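Local coordinates for dihydrodipicolinate synthase family protein (Sinorhizobium meliloti, PDB 4DNH) that is of unknown function but folds into a TIM barrel of the dihydrodipicolinate synthase family kind, at residues Leu65-Arg70 and Asn334-His339; Leu74-Ala79 and Ala281-Ala286. All coordinates share one frame; numbering follows the deposited sequence.

Contact 1. Residues Leu65-Arg70 and Asn334-His339; sequences LAFRHR and NGLQDH
Two side chains of helix 61-73, one turn apart, reach out to a single leucine: Phe-67 (chi1 -173°) and Arg-70 (chi1 -170°) both swing CG to the side opposite their own backbone N, and Leu-336 sets its branched end in the corner they form. Its CD1 methyl meets the phenyl ring at the edge, near the ring plane, and lies 3.5 Å from Phe-67 CE1. The ring face is therefore not what Leu-336 touches. Arg-70 keeps its chain extended from CG to NE and passes the leucine at about a right angle. There Leu-336 CD2 sits over one face of the guanidinium, 3.4 Å from its plane and displaced toward the rim, with Arg-70 NH1 3.6 Å away. Leu-336 CD1 meanwhile approaches Arg-70 NE to 3.5 Å, so both methyls are used against the arginine. No hydrogen bond joins the segments; the grip is van der Waals contact, with the flat face of a charged group serving as an apolar surface. With an alanine in place of Arg-70, Leu-336 CD2 would probably lose the guanidinium face it rests on, leaving a gap beside it, while CD1 would keep its contact with Phe-67. The leucine follows directly on a Schellman motif: Gly-335, with positive phi, ends helix 323-333, and Leu-336 N bonds back to Ala-331 O while its side chain packs on Ala-331. Further on, Gln-337 NE2 bonds to His-339 O at 3.2 Å. Arg-63, on the same helix as Phe-67, adds a hydrogen bond to Leu-336 O. The contact thus ties helix 61-73, which leads from barrel strand 37-40 to strand 77-80, to the loop between helices 323-333 and 352-364; Leu-65 and Arg-68 of the same helix touch helix 93-108.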
loop_
_atom_site.group_PDB
_atom_site.type_symbol
_atom_site.label_atom_id
_atom_site.label_comp_id
_atom_site.label_asym_id
_atom_site.label_seq_id
_atom_site.Cartn_x
_atom_site.Cartn_y
_atom_site.Cartn_z
ATOM N N LEU A 65 12.436 -6.772 6.680
ATOM C CA LEU A 65 13.366 -6.450 5.593
ATOM C C LEU A 65 13.474 -7.557 4.552
ATOM O O LEU A 65 13.608 -7.269 3.367
ATOM C CB LEU A 65 14.739 -6.050 6.115
ATOM C CG LEU A 65 14.793 -4.950 7.173
ATOM C CD1 LEU A 65 16.176 -4.909 7.835
ATOM C CD2 LEU A 65 14.411 -3.602 6.575
ATOM N N ALA A 66 13.391 -8.814 4.972
ATOM C CA ALA A 66 13.370 -9.922 4.008
ATOM C C ALA A 66 12.262 -9.727 2.979
ATOM O O ALA A 66 12.419 -10.086 1.819
ATOM C CB ALA A 66 13.227 -11.264 4.694
ATOM N N PHE A 67 11.151 -9.134 3.393
ATOM C CA PHE A 67 10.054 -8.906 2.452
ATOM C C PHE A 67 10.320 -7.768 1.447
ATOM O O PHE A 67 9.909 -7.855 0.305
ATOM C CB PHE A 67 8.734 -8.710 3.193
ATOM C CG PHE A 67 7.559 -8.633 2.290
ATOM C CD1 PHE A 67 7.026 -9.792 1.723
ATOM C CD2 PHE A 67 6.980 -7.398 1.988
ATOM C CE1 PHE A 67 5.934 -9.729 0.870
ATOM C CE2 PHE A 67 5.892 -7.334 1.138
ATOM C CZ PHE A 67 5.371 -8.500 0.577
ATOM N N ARG A 68 10.993 -6.703 1.864
ATOM C CA ARG A 68 11.519 -5.739 0.900
ATOM C C ARG A 68 12.415 -6.387 -0.175
ATOM O O ARG A 68 12.307 -6.051 -1.360
ATOM C CB ARG A 68 12.259 -4.618 1.614
ATOM C CG ARG A 68 11.339 -3.561 2.203
ATOM C CD ARG A 68 10.894 -3.907 3.614
ATOM N NE ARG A 68 9.749 -3.088 4.026
ATOM C CZ ARG A 68 8.620 -3.548 4.570
ATOM N NH1 ARG A 68 8.467 -4.856 4.801
ATOM N NH2 ARG A 68 7.639 -2.686 4.879
ATOM N N HIS A 69 13.278 -7.324 0.221
ATOM C CA HIS A 69 14.154 -8.004 -0.747
ATOM C C HIS A 69 13.386 -8.854 -1.716
ATOM O O HIS A 69 13.717 -8.901 -2.920
ATOM C CB HIS A 69 15.253 -8.824 -0.059
ATOM C CG HIS A 69 16.317 -7.982 0.600
ATOM N ND1 HIS A 69 17.313 -7.390 -0.095
ATOM C CD2 HIS A 69 16.513 -7.636 1.938
ATOM C CE1 HIS A 69 18.111 -6.708 0.752
ATOM N NE2 HIS A 69 17.619 -6.857 1.998
ATOM N N ARG A 70 12.349 -9.520 -1.217
ATOM C CA ARG A 70 11.424 -10.270 -2.068
ATOM C C ARG A 70 10.818 -9.359 -3.134
ATOM O O ARG A 70 10.709 -9.753 -4.311
ATOM C CB ARG A 70 10.307 -10.904 -1.227
ATOM C CG ARG A 70 9.417 -11.900 -1.954
ATOM C CD ARG A 70 8.318 -12.373 -1.011
ATOM N NE ARG A 70 7.078 -12.827 -1.658
ATOM C CZ ARG A 70 6.907 -14.033 -2.205
ATOM N NH1 ARG A 70 7.917 -14.918 -2.216
ATOM N NH2 ARG A 70 5.734 -14.351 -2.756
ATOM N N ASN A 334 1.744 -17.776 2.561
ATOM C CA ASN A 334 2.822 -17.977 1.606
ATOM C C ASN A 334 4.160 -18.202 2.294
ATOM O O ASN A 334 5.196 -18.270 1.635
ATOM C CB ASN A 334 2.913 -16.789 0.656
ATOM C CG ASN A 334 1.776 -16.752 -0.330
ATOM O OD1 ASN A 334 1.402 -17.783 -0.888
ATOM N ND2 ASN A 334 1.218 -15.566 -0.563
ATOM N N GLY A 335 4.136 -18.304 3.622
ATOM C CA GLY A 335 5.338 -18.634 4.394
ATOM C C GLY A 335 6.386 -17.538 4.455
ATOM O O GLY A 335 7.550 -17.819 4.639
ATOM N N LEU A 336 5.974 -16.288 4.311
ATOM C CA LEU A 336 6.908 -15.175 4.349
ATOM C C LEU A 336 7.119 -14.774 5.790
ATOM O O LEU A 336 8.069 -14.055 6.119
ATOM C CB LEU A 336 6.375 -14.005 3.528
ATOM C CG LEU A 336 5.927 -14.387 2.102
ATOM C CD1 LEU A 336 5.393 -13.170 1.370
ATOM C CD2 LEU A 336 7.047 -15.065 1.309
ATOM N N GLN A 337 6.225 -15.259 6.647
ATOM C CA GLN A 337 6.363 -15.155 8.083
ATOM C C GLN A 337 5.726 -16.387 8.698
ATOM O O GLN A 337 4.985 -17.101 8.021
ATOM C CB GLN A 337 5.754 -13.855 8.617
ATOM C CG GLN A 337 4.288 -13.588 8.309
ATOM C CD GLN A 337 3.886 -12.178 8.718
ATOM O OE1 GLN A 337 4.257 -11.200 8.049
ATOM N NE2 GLN A 337 3.163 -12.056 9.834
ATOM N N ASP A 338 6.033 -16.653 9.963
ATOM C CA ASP A 338 5.681 -17.925 10.607
ATOM C C ASP A 338 4.525 -17.816 11.576
ATOM O O ASP A 338 4.166 -18.790 12.221
ATOM C CB ASP A 338 6.884 -18.469 11.362
ATOM C CG ASP A 338 8.012 -18.846 10.443
ATOM O OD1 ASP A 338 7.731 -19.197 9.264
ATOM O OD2 ASP A 338 9.174 -18.787 10.906
ATOM N N HIS A 339 3.951 -16.628 11.684
ATOM C CA HIS A 339 2.871 -16.399 12.603
ATOM C C HIS A 339 1.910 -15.457 11.962
ATOM O O HIS A 339 2.185 -14.886 10.907
ATOM C CB HIS A 339 3.425 -15.748 13.855
ATOM C CG HIS A 339 4.145 -14.459 13.579
ATOM N ND1 HIS A 339 3.492 -13.276 13.435
ATOM C CD2 HIS A 339 5.475 -14.201 13.351
ATOM C CE1 HIS A 339 4.378 -12.311 13.177
ATOM N NE2 HIS A 339 5.591 -12.871 13.118
#

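Contact 2. Residues Leu74-Ala79 and Ala281-Ala286; sequences LGLGVA and AIAPVA
The small bump here is Ala-283 CB, which fits into the notch between two leucine methyls: Leu-74 CD1 touches it at 3.5 Å and Leu-76 CD1 at 3.8 Å. Each leucine also finds backbone beside that bump. Leu-74 CD1 settles next to Pro-284 N, at 3.6 Å, where the proline nitrogen has no hydrogen to leave without a partner, and it extends toward the ring at Pro-284 CD, 4.2 Å off. Leu-76 CD1 lies instead against Ala-283 O, 3.7 Å away. Both leucines already point toward the helix, and CG beside the backbone N (chi1 -66° and -58°) lets each CD1 reach Ala-283. Between them in sequence, Gly-75 makes the turn of a Schellman motif that closes helix 61-73, and the chain then enters strand 77-80. This is the alpha-to-beta turn of a TIM barrel, set against the N-terminal part of helix 283-294, which comes after the last barrel strand, 273-276. Phe-25 packs on Leu-74 and Leu-71 of helix 61-73 on Ala-283, while Leu-74 O accepts a hydrogen bond from Ser-287 OG further along the helix.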
loop_
_atom_site.group_PDB
_atom_site.type_symbol
_atom_site.label_atom_id
_atom_site.label_comp_id
_atom_site.label_asym_id
_atom_site.label_seq_id
_atom_site.Cartn_x
_atom_site.Cartn_y
_atom_site.Cartn_z
ATOM N N LEU A 74 11.579 -9.254 -7.404
ATOM C CA LEU A 74 10.543 -9.353 -8.421
ATOM C C LEU A 74 10.475 -8.106 -9.307
ATOM O O LEU A 74 9.639 -8.027 -10.220
ATOM C CB LEU A 74 9.183 -9.628 -7.776
ATOM C CG LEU A 74 9.010 -10.982 -7.074
ATOM C CD1 LEU A 74 7.785 -10.947 -6.179
ATOM C CD2 LEU A 74 8.907 -12.159 -8.033
ATOM N N GLY A 75 11.346 -7.139 -9.035
ATOM C CA GLY A 75 11.415 -5.923 -9.833
ATOM C C GLY A 75 10.510 -4.805 -9.370
ATOM O O GLY A 75 10.556 -3.714 -9.938
ATOM N N LEU A 76 9.692 -5.065 -8.346
ATOM C CA LEU A 76 8.746 -4.068 -7.829
ATOM C C LEU A 76 9.479 -3.079 -6.958
ATOM O O LEU A 76 10.443 -3.440 -6.286
ATOM C CB LEU A 76 7.635 -4.745 -7.017
ATOM C CG LEU A 76 6.832 -5.804 -7.783
ATOM C CD1 LEU A 76 5.942 -6.605 -6.854
ATOM C CD2 LEU A 76 5.994 -5.150 -8.858
ATOM N N GLY A 77 9.057 -1.824 -6.982
ATOM C CA GLY A 77 9.613 -0.847 -6.045
ATOM C C GLY A 77 8.976 -0.999 -4.671
ATOM O O GLY A 77 7.936 -1.656 -4.522
ATOM N N VAL A 78 9.580 -0.379 -3.669
ATOM C CA VAL A 78 9.055 -0.435 -2.324
ATOM C C VAL A 78 8.628 0.971 -1.868
ATOM O O VAL A 78 9.414 1.936 -1.947
ATOM C CB VAL A 78 10.101 -1.056 -1.353
ATOM C CG1 VAL A 78 9.768 -0.740 0.103
ATOM C CG2 VAL A 78 10.206 -2.566 -1.557
ATOM N N ALA A 79 7.387 1.081 -1.398
ATOM C CA ALA A 79 6.869 2.308 -0.786
ATOM C C ALA A 79 6.859 2.100 0.723
ATOM O O ALA A 79 6.024 1.341 1.225
ATOM C CB ALA A 79 5.456 2.591 -1.274
ATOM N N ALA A 281 0.633 -8.161 -1.521
ATOM C CA ALA A 281 -0.002 -9.481 -1.388
ATOM C C ALA A 281 0.066 -10.395 -2.626
ATOM O O ALA A 281 0.078 -11.630 -2.489
ATOM C CB ALA A 281 -1.443 -9.325 -0.928
ATOM N N ILE A 282 0.109 -9.810 -3.822
ATOM C CA ILE A 282 0.203 -10.614 -5.051
ATOM C C ILE A 282 1.495 -10.344 -5.842
ATOM O O ILE A 282 1.551 -10.544 -7.074
ATOM C CB ILE A 282 -1.035 -10.413 -5.965
ATOM C CG1 ILE A 282 -1.064 -8.987 -6.523
ATOM C CG2 ILE A 282 -2.326 -10.758 -5.223
ATOM C CD1 ILE A 282 -2.215 -8.709 -7.467
ATOM N N ALA A 283 2.528 -9.905 -5.122
ATOM C CA ALA A 283 3.825 -9.555 -5.708
ATOM C C ALA A 283 4.244 -10.400 -6.916
ATOM O O ALA A 283 4.503 -9.828 -7.986
ATOM C CB ALA A 283 4.925 -9.525 -4.644
ATOM N N PRO A 284 4.301 -11.744 -6.770
ATOM C CA PRO A 284 4.771 -12.596 -7.885
ATOM C C PRO A 284 3.957 -12.462 -9.150
ATOM O O PRO A 284 4.523 -12.428 -10.241
ATOM C CB PRO A 284 4.611 -14.013 -7.341
ATOM C CG PRO A 284 4.626 -13.854 -5.859
ATOM C CD PRO A 284 3.958 -12.546 -5.587
ATOM N N VAL A 285 2.638 -12.372 -8.996
ATOM C CA VAL A 285 1.709 -12.274 -10.118
ATOM C C VAL A 285 1.828 -10.907 -10.776
ATOM O O VAL A 285 1.875 -10.804 -12.009
ATOM C CB VAL A 285 0.245 -12.494 -9.656
ATOM C CG1 VAL A 285 -0.723 -12.302 -10.812
ATOM C CG2 VAL A 285 0.075 -13.877 -9.040
ATOM N N ALA A 286 1.868 -9.858 -9.955
ATOM C CA ALA A 286 1.976 -8.496 -10.473
ATOM C C ALA A 286 3.227 -8.346 -11.329
ATOM O O ALA A 286 3.180 -7.780 -12.430
ATOM C CB ALA A 286 1.985 -7.490 -9.335
#

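Both contacts fasten the helix 61-73 to strand 77-80 unit to later parts of the chain, contact 2 nested within the loop that contact 1 closes. Contact 2 is the buried one, its centre about 11 Å from the centre of the chain, and joins barrel elements through aliphatic side chains that rest partly on backbone. Contact 1, its centre about 16 Å from the centre of the chain and partly buried, holds the flank of helix 61-73 to a loop beyond the barrel strands, and there a guanidinium and a ring edge share the packing. Their centres are 12 Å apart, and they meet directly: Arg-70 NH2 packs on Pro-284 CG, and Arg-68 CG on Val-78 CG1.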